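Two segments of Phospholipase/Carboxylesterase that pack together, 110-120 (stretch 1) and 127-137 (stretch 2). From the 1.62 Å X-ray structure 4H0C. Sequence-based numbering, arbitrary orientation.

Stretch 1 (110-120) GACLTLEYTTR
Stretch 2 127-137: GIIAFTGGLIG

Stretch 1 carries on a helix that begins earlier in the chain. Each backbone N from Thr114 to Arg120 donates a hydrogen bond to the O four residues earlier, starting with Thr114 N to Gly110 O (2.9 Å). Stretch 2 has strand conformation at Ile128 (phi/psi -134/126) to Phe131, followed by loop. Helix and strand directions differ by 143°, roughly antiparallel, and their axes approach to 7.2 Å. In register, Ala111 CA lies 4.5 Å from Ala130 CA, Cys112 CA 4.6 Å from Gly133 CA, and Glu116 CA 5.3 Å from Leu135 CA. The contact buries 697 Å², both sides summed.

Leu115, Leu135 and Ile136 cover the most surface. Leu115 (m, t) points toward stretch 2. Its CG packs 3.7 Å from Ala130 CB, and its CD1 lies 3.6 Å from Gly134 CA. Leu135 (m, t; phi/psi -65/155) leaves its backbone sideways, but its end comes nearer the helix. Leu135 CD2 sits 3.9 Å from Leu115 CB and 3.6 Å from Thr119 OG1. Thr119 OG1 already donates a hydrogen bond to Leu115 O (2.7 Å).

Ile136 (m, t; phi/psi -100/137) points toward the helix. Its CG1 is 3.9 Å from Cys112 CB. Its backbone is held too: Ile136 N donates to Glu116 OE1 at 3.0 Å, nearly straight at 168°. Glu116 is t, p with chi3 25°. Its OE2 forms a salt bridge with Arg120 NE (2.7 Å), so both carboxylate oxygens are engaged.

Cys112 (m) accepts a long but straight hydrogen bond, Gly134 N to Cys112 SG, 3.5 Å and 171°. Gly134 O lies 3.3 Å from Cys112 CA, a CA-H...O contact; it has no conventional partner. Gly133 (phi/psi -154/169) allows close approach: a CB there would fall 2.5 Å from Ala111 CB. Along the strand, Ile128 (m, t) places CG2 3.6 Å from Thr114 CG2 and CD1 3.7 Å from Thr118 CB.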

ATOM      1  N   GLY A 110       1.372   0.942  -6.300  1.00 11.52           N
ATOM      2  CA  GLY A 110       1.455   1.341  -4.880  1.00 12.29           C
ATOM      3  C   GLY A 110       0.642   0.480  -3.932  1.00 11.76           C
ATOM      4  O   GLY A 110       1.038   0.307  -2.771  1.00 13.47           O
ATOM      5  N   ALA A 111      -0.491  -0.057  -4.410  1.00 11.28           N
ATOM      6  CA  ALA A 111      -1.306  -0.985  -3.578  1.00 10.53           C
ATOM      7  C   ALA A 111      -0.558  -2.313  -3.405  1.00 11.22           C
ATOM      8  O   ALA A 111      -0.542  -2.875  -2.324  1.00 12.35           O
ATOM      9  CB  ALA A 111      -2.669  -1.218  -4.213  1.00 14.13           C
ATOM     10  N   CYS A 112       0.070  -2.800  -4.479  1.00 12.01           N
ATOM     11  CA  CYS A 112       0.868  -4.018  -4.391  1.00 11.67           C
ATOM     12  C   CYS A 112       2.017  -3.836  -3.402  1.00 12.65           C
ATOM     13  O   CYS A 112       2.271  -4.706  -2.572  1.00 13.84           O
ATOM     14  CB  CYS A 112       1.430  -4.386  -5.763  1.00 13.14           C
ATOM     15  SG  CYS A 112       0.128  -4.728  -6.951  1.00 15.87           S
ATOM     16  N   LEU A 113       2.720  -2.713  -3.513  1.00 12.52           N
ATOM     17  CA  LEU A 113       3.808  -2.406  -2.592  1.00 11.96           C
ATOM     18  C   LEU A 113       3.296  -2.281  -1.145  1.00 12.71           C
ATOM     19  O   LEU A 113       3.955  -2.753  -0.196  1.00 10.98           O
ATOM     20  CB  LEU A 113       4.530  -1.137  -3.020  1.00 11.97           C
ATOM     21  CG  LEU A 113       5.741  -0.763  -2.151  1.00 13.15           C
ATOM     22  CD1 LEU A 113       6.810  -1.860  -2.079  1.00 17.64           C
ATOM     23  CD2 LEU A 113       6.340   0.549  -2.666  1.00 14.25           C
ATOM     24  N   THR A 114       2.124  -1.661  -0.985  1.00 12.28           N
ATOM     25  CA  THR A 114       1.495  -1.520   0.320  1.00 11.14           C
ATOM     26  C   THR A 114       1.271  -2.901   0.944  1.00  9.89           C
ATOM     27  O   THR A 114       1.614  -3.119   2.108  1.00 10.36           O
ATOM     28  CB  THR A 114       0.139  -0.781   0.233  1.00 12.71           C
ATOM     29  OG1 THR A 114       0.352   0.594  -0.096  1.00 13.84           O
ATOM     30  CG2 THR A 114      -0.637  -0.904   1.558  1.00 12.44           C
ATOM     31  N   LEU A 115       0.657  -3.809   0.180  1.00 10.84           N
ATOM     32  CA  LEU A 115       0.331  -5.151   0.687  1.00 10.11           C
ATOM     33  C   LEU A 115       1.612  -5.929   0.972  1.00 10.82           C
ATOM     34  O   LEU A 115       1.720  -6.591   1.998  1.00 11.59           O
ATOM     35  CB  LEU A 115      -0.522  -5.913  -0.313  1.00 10.51           C
ATOM     36  CG  LEU A 115      -1.956  -5.375  -0.405  1.00 10.39           C
ATOM     37  CD1 LEU A 115      -2.634  -6.084  -1.558  1.00 12.45           C
ATOM     38  CD2 LEU A 115      -2.746  -5.596   0.902  1.00 12.66           C
ATOM     39  N   GLU A 116       2.595  -5.822   0.076  1.00 11.50           N
ATOM     40  CA  GLU A 116       3.832  -6.584   0.223  1.00 11.72           C
ATOM     41  C   GLU A 116       4.596  -6.108   1.450  1.00 10.68           C
ATOM     42  O   GLU A 116       5.078  -6.920   2.245  1.00 11.81           O
ATOM     43  CB  GLU A 116       4.697  -6.482  -1.041  1.00 12.19           C
ATOM     44  CG  GLU A 116       5.902  -7.430  -1.088  1.00 14.92           C
ATOM     45  CD  GLU A 116       5.550  -8.918  -1.062  1.00 14.87           C
ATOM     46  OE1 GLU A 116       4.417  -9.302  -1.475  1.00 15.58           O
ATOM     47  OE2 GLU A 116       6.441  -9.710  -0.651  1.00 16.13           O
ATOM     48  N   TYR A 117       4.665  -4.791   1.646  1.00 11.49           N
ATOM     49  CA  TYR A 117       5.364  -4.275   2.814  1.00 11.03           C
ATOM     50  C   TYR A 117       4.685  -4.659   4.126  1.00 11.03           C
ATOM     51  O   TYR A 117       5.333  -5.135   5.068  1.00 11.71           O
ATOM     52  CB  TYR A 117       5.552  -2.741   2.771  1.00 11.22           C
ATOM     53  CG  TYR A 117       6.152  -2.259   4.071  1.00 11.00           C
ATOM     54  CD1 TYR A 117       7.527  -2.331   4.274  1.00 11.91           C
ATOM     55  CD2 TYR A 117       5.344  -1.838   5.144  1.00 11.80           C
ATOM     56  CE1 TYR A 117       8.093  -1.941   5.485  1.00 12.68           C
ATOM     57  CE2 TYR A 117       5.906  -1.445   6.352  1.00 11.98           C
ATOM     58  CZ  TYR A 117       7.273  -1.511   6.522  1.00 12.39           C
ATOM     59  OH  TYR A 117       7.851  -1.139   7.711  1.00 16.55           O
ATOM     60  N   THR A 118       3.383  -4.433   4.187  1.00 11.71           N
ATOM     61  CA  THR A 118       2.677  -4.645   5.444  1.00 10.33           C
ATOM     62  C   THR A 118       2.612  -6.130   5.812  1.00 11.52           C
ATOM     63  O   THR A 118       2.589  -6.445   6.968  1.00 14.49           O
ATOM     64  CB  THR A 118       1.287  -4.004   5.477  1.00 10.83           C
ATOM     65  OG1 THR A 118       0.541  -4.469   4.361  1.00 11.96           O
ATOM     66  CG2 THR A 118       1.406  -2.472   5.402  1.00 11.90           C
ATOM     67  N   THR A 119       2.576  -7.017   4.816  1.00 12.27           N
ATOM     68  CA  THR A 119       2.471  -8.460   5.041  1.00 11.51           C
ATOM     69  C   THR A 119       3.849  -9.076   5.387  1.00 12.71           C
ATOM     70  O   THR A 119       3.948 -10.055   6.155  1.00 13.69           O
ATOM     71  CB  THR A 119       1.746  -9.120   3.859  1.00 13.72           C
ATOM     72  OG1 THR A 119       0.522  -8.397   3.632  1.00 15.85           O
ATOM     73  CG2 THR A 119       1.371 -10.580   4.171  1.00 16.92           C
ATOM     74  N   ARG A 120       4.922  -8.471   4.886  1.00 11.98           N
ATOM     75  CA  ARG A 120       6.267  -8.871   5.356  1.00 13.42           C
ATOM     76  C   ARG A 120       6.537  -8.386   6.771  1.00 14.26           C
ATOM     77  O   ARG A 120       7.450  -8.897   7.439  1.00 15.65           O
ATOM     78  CB  ARG A 120       7.338  -8.317   4.406  1.00 11.73           C
ATOM     79  CG  ARG A 120       7.373  -9.035   3.062  1.00 11.39           C
ATOM     80  CD  ARG A 120       8.581  -8.587   2.271  1.00 13.77           C
ATOM     81  NE  ARG A 120       8.573  -9.139   0.923  1.00 15.34           N
ATOM     82  CZ  ARG A 120       9.667  -9.421   0.220  1.00 15.33           C
ATOM     83  NH1 ARG A 120      10.875  -9.265   0.767  1.00 19.91           N
ATOM     84  NH2 ARG A 120       9.550  -9.891  -1.008  1.00 18.24           N
ATOM     85  N   GLY A 127      -4.752   0.912   9.817  1.00 13.14           N
ATOM     86  CA  GLY A 127      -5.587   0.408   8.732  1.00 12.34           C
ATOM     87  C   GLY A 127      -4.775   0.377   7.456  1.00 12.85           C
ATOM     88  O   GLY A 127      -3.763   1.086   7.339  1.00 14.49           O
ATOM     89  N   ILE A 128      -5.186  -0.460   6.507  1.00 12.07           N
ATOM     90  CA  ILE A 128      -4.450  -0.635   5.262  1.00 11.02           C
ATOM     91  C   ILE A 128      -5.436  -0.586   4.109  1.00 10.58           C
ATOM     92  O   ILE A 128      -6.428  -1.306   4.108  1.00 12.28           O
ATOM     93  CB  ILE A 128      -3.679  -1.985   5.269  1.00 10.41           C
ATOM     94  CG1 ILE A 128      -2.634  -1.983   6.402  1.00 11.92           C
ATOM     95  CG2 ILE A 128      -3.013  -2.215   3.921  1.00 11.32           C
ATOM     96  CD1 ILE A 128      -2.071  -3.360   6.768  1.00 12.06           C
ATOM     97  N   ILE A 129      -5.179   0.293   3.143  1.00 11.46           N
ATOM     98  CA  ILE A 129      -6.070   0.469   1.994  1.00 10.85           C
ATOM     99  C   ILE A 129      -5.315   0.146   0.713  1.00 11.22           C
ATOM    100  O   ILE A 129      -4.347   0.836   0.347  1.00 13.93           O
ATOM    101  CB  ILE A 129      -6.579   1.918   1.948  1.00 12.13           C
ATOM    102  CG1 ILE A 129      -7.297   2.290   3.255  1.00 14.01           C
ATOM    103  CG2 ILE A 129      -7.482   2.100   0.743  1.00 15.27           C
ATOM    104  CD1 ILE A 129      -7.249   3.785   3.527  1.00 16.58           C
ATOM    105  N   ALA A 130      -5.727  -0.925   0.038  1.00 10.93           N
ATOM    106  CA  ALA A 130      -5.071  -1.375  -1.184  1.00 11.75           C
ATOM    107  C   ALA A 130      -6.035  -1.305  -2.353  1.00 12.67           C
ATOM    108  O   ALA A 130      -6.776  -2.268  -2.646  1.00 14.08           O
ATOM    109  CB  ALA A 130      -4.521  -2.786  -1.008  1.00 13.01           C
ATOM    110  N   PHE A 131      -6.069  -0.139  -3.007  1.00 15.51           N
ATOM    111  CA  PHE A 131      -6.929   0.054  -4.184  1.00 14.69           C
ATOM    112  C   PHE A 131      -6.294  -0.639  -5.381  1.00 15.87           C
ATOM    113  O   PHE A 131      -5.292  -0.164  -5.920  1.00 16.79           O
ATOM    114  CB  PHE A 131      -7.105   1.543  -4.537  1.00 15.94           C
ATOM    115  CG  PHE A 131      -7.828   2.364  -3.496  1.00 17.35           C
ATOM    116  CD1 PHE A 131      -9.143   2.078  -3.128  1.00 19.33           C
ATOM    117  CD2 PHE A 131      -7.199   3.484  -2.924  1.00 18.40           C
ATOM    118  CE1 PHE A 131      -9.807   2.874  -2.196  1.00 17.93           C
ATOM    119  CE2 PHE A 131      -7.858   4.284  -2.007  1.00 19.10           C
ATOM    120  CZ  PHE A 131      -9.169   3.977  -1.628  1.00 18.87           C
ATOM    121  N   THR A 132      -6.908  -1.740  -5.811  1.00 14.95           N
ATOM    122  CA  THR A 132      -6.470  -2.515  -6.993  1.00 17.27           C
ATOM    123  C   THR A 132      -5.023  -2.997  -6.899  1.00 15.38           C
ATOM    124  O   THR A 132      -4.128  -2.552  -7.648  1.00 17.41           O
ATOM    125  CB  THR A 132      -6.732  -1.762  -8.299  1.00 17.85           C
ATOM    126  OG1 THR A 132      -8.075  -1.250  -8.263  1.00 22.22           O
ATOM    127  CG2 THR A 132      -6.582  -2.715  -9.546  1.00 20.65           C
ATOM    128  N   GLY A 133      -4.790  -3.907  -5.969  1.00 14.76           N
ATOM    129  CA  GLY A 133      -3.470  -4.482  -5.813  1.00 15.92           C
ATOM    130  C   GLY A 133      -3.520  -5.870  -5.204  1.00 15.26           C
ATOM    131  O   GLY A 133      -4.559  -6.320  -4.705  1.00 14.75           O
ATOM    132  N   GLY A 134      -2.376  -6.538  -5.248  1.00 13.86           N
ATOM    133  CA  GLY A 134      -2.200  -7.857  -4.655  1.00 13.37           C
ATOM    134  C   GLY A 134      -0.767  -8.052  -4.181  1.00 13.03           C
ATOM    135  O   GLY A 134       0.132  -7.253  -4.484  1.00 12.67           O
ATOM    136  N   LEU A 135      -0.543  -9.143  -3.457  1.00 12.90           N
ATOM    137  CA  LEU A 135       0.806  -9.500  -3.029  1.00 12.50           C
ATOM    138  C   LEU A 135       1.681  -9.826  -4.264  1.00 12.68           C
ATOM    139  O   LEU A 135       1.169 -10.214  -5.309  1.00 13.74           O
ATOM    140  CB  LEU A 135       0.745 -10.669  -2.061  1.00 12.60           C
ATOM    141  CG  LEU A 135       0.122 -10.397  -0.668  1.00 13.60           C
ATOM    142  CD1 LEU A 135      -0.081 -11.731   0.034  1.00 15.33           C
ATOM    143  CD2 LEU A 135       0.949  -9.436   0.185  1.00 13.11           C
ATOM    144  N   ILE A 136       2.990  -9.676  -4.118  1.00 12.89           N
ATOM    145  CA  ILE A 136       3.897  -9.561  -5.262  1.00 13.04           C
ATOM    146  C   ILE A 136       4.613 -10.875  -5.570  1.00 13.51           C
ATOM    147  O   ILE A 136       5.070 -11.550  -4.658  1.00 16.50           O
ATOM    148  CB  ILE A 136       4.922  -8.401  -5.021  1.00 14.55           C
ATOM    149  CG1 ILE A 136       4.210  -7.025  -5.010  1.00 13.38           C
ATOM    150  CG2 ILE A 136       6.054  -8.411  -6.046  1.00 14.33           C
ATOM    151  CD1 ILE A 136       5.098  -5.855  -4.630  1.00 13.15           C
ATOM    152  N   GLY A 137       4.706 -11.224  -6.861  1.00 12.76           N
ATOM    153  CA  GLY A 137       5.559 -12.326  -7.337  1.00 14.89           C
ATOM    154  C   GLY A 137       4.801 -13.274  -8.231  1.00 16.36           C
ATOM    155  O   GLY A 137       3.615 -13.490  -8.013  1.00 19.90           O
TER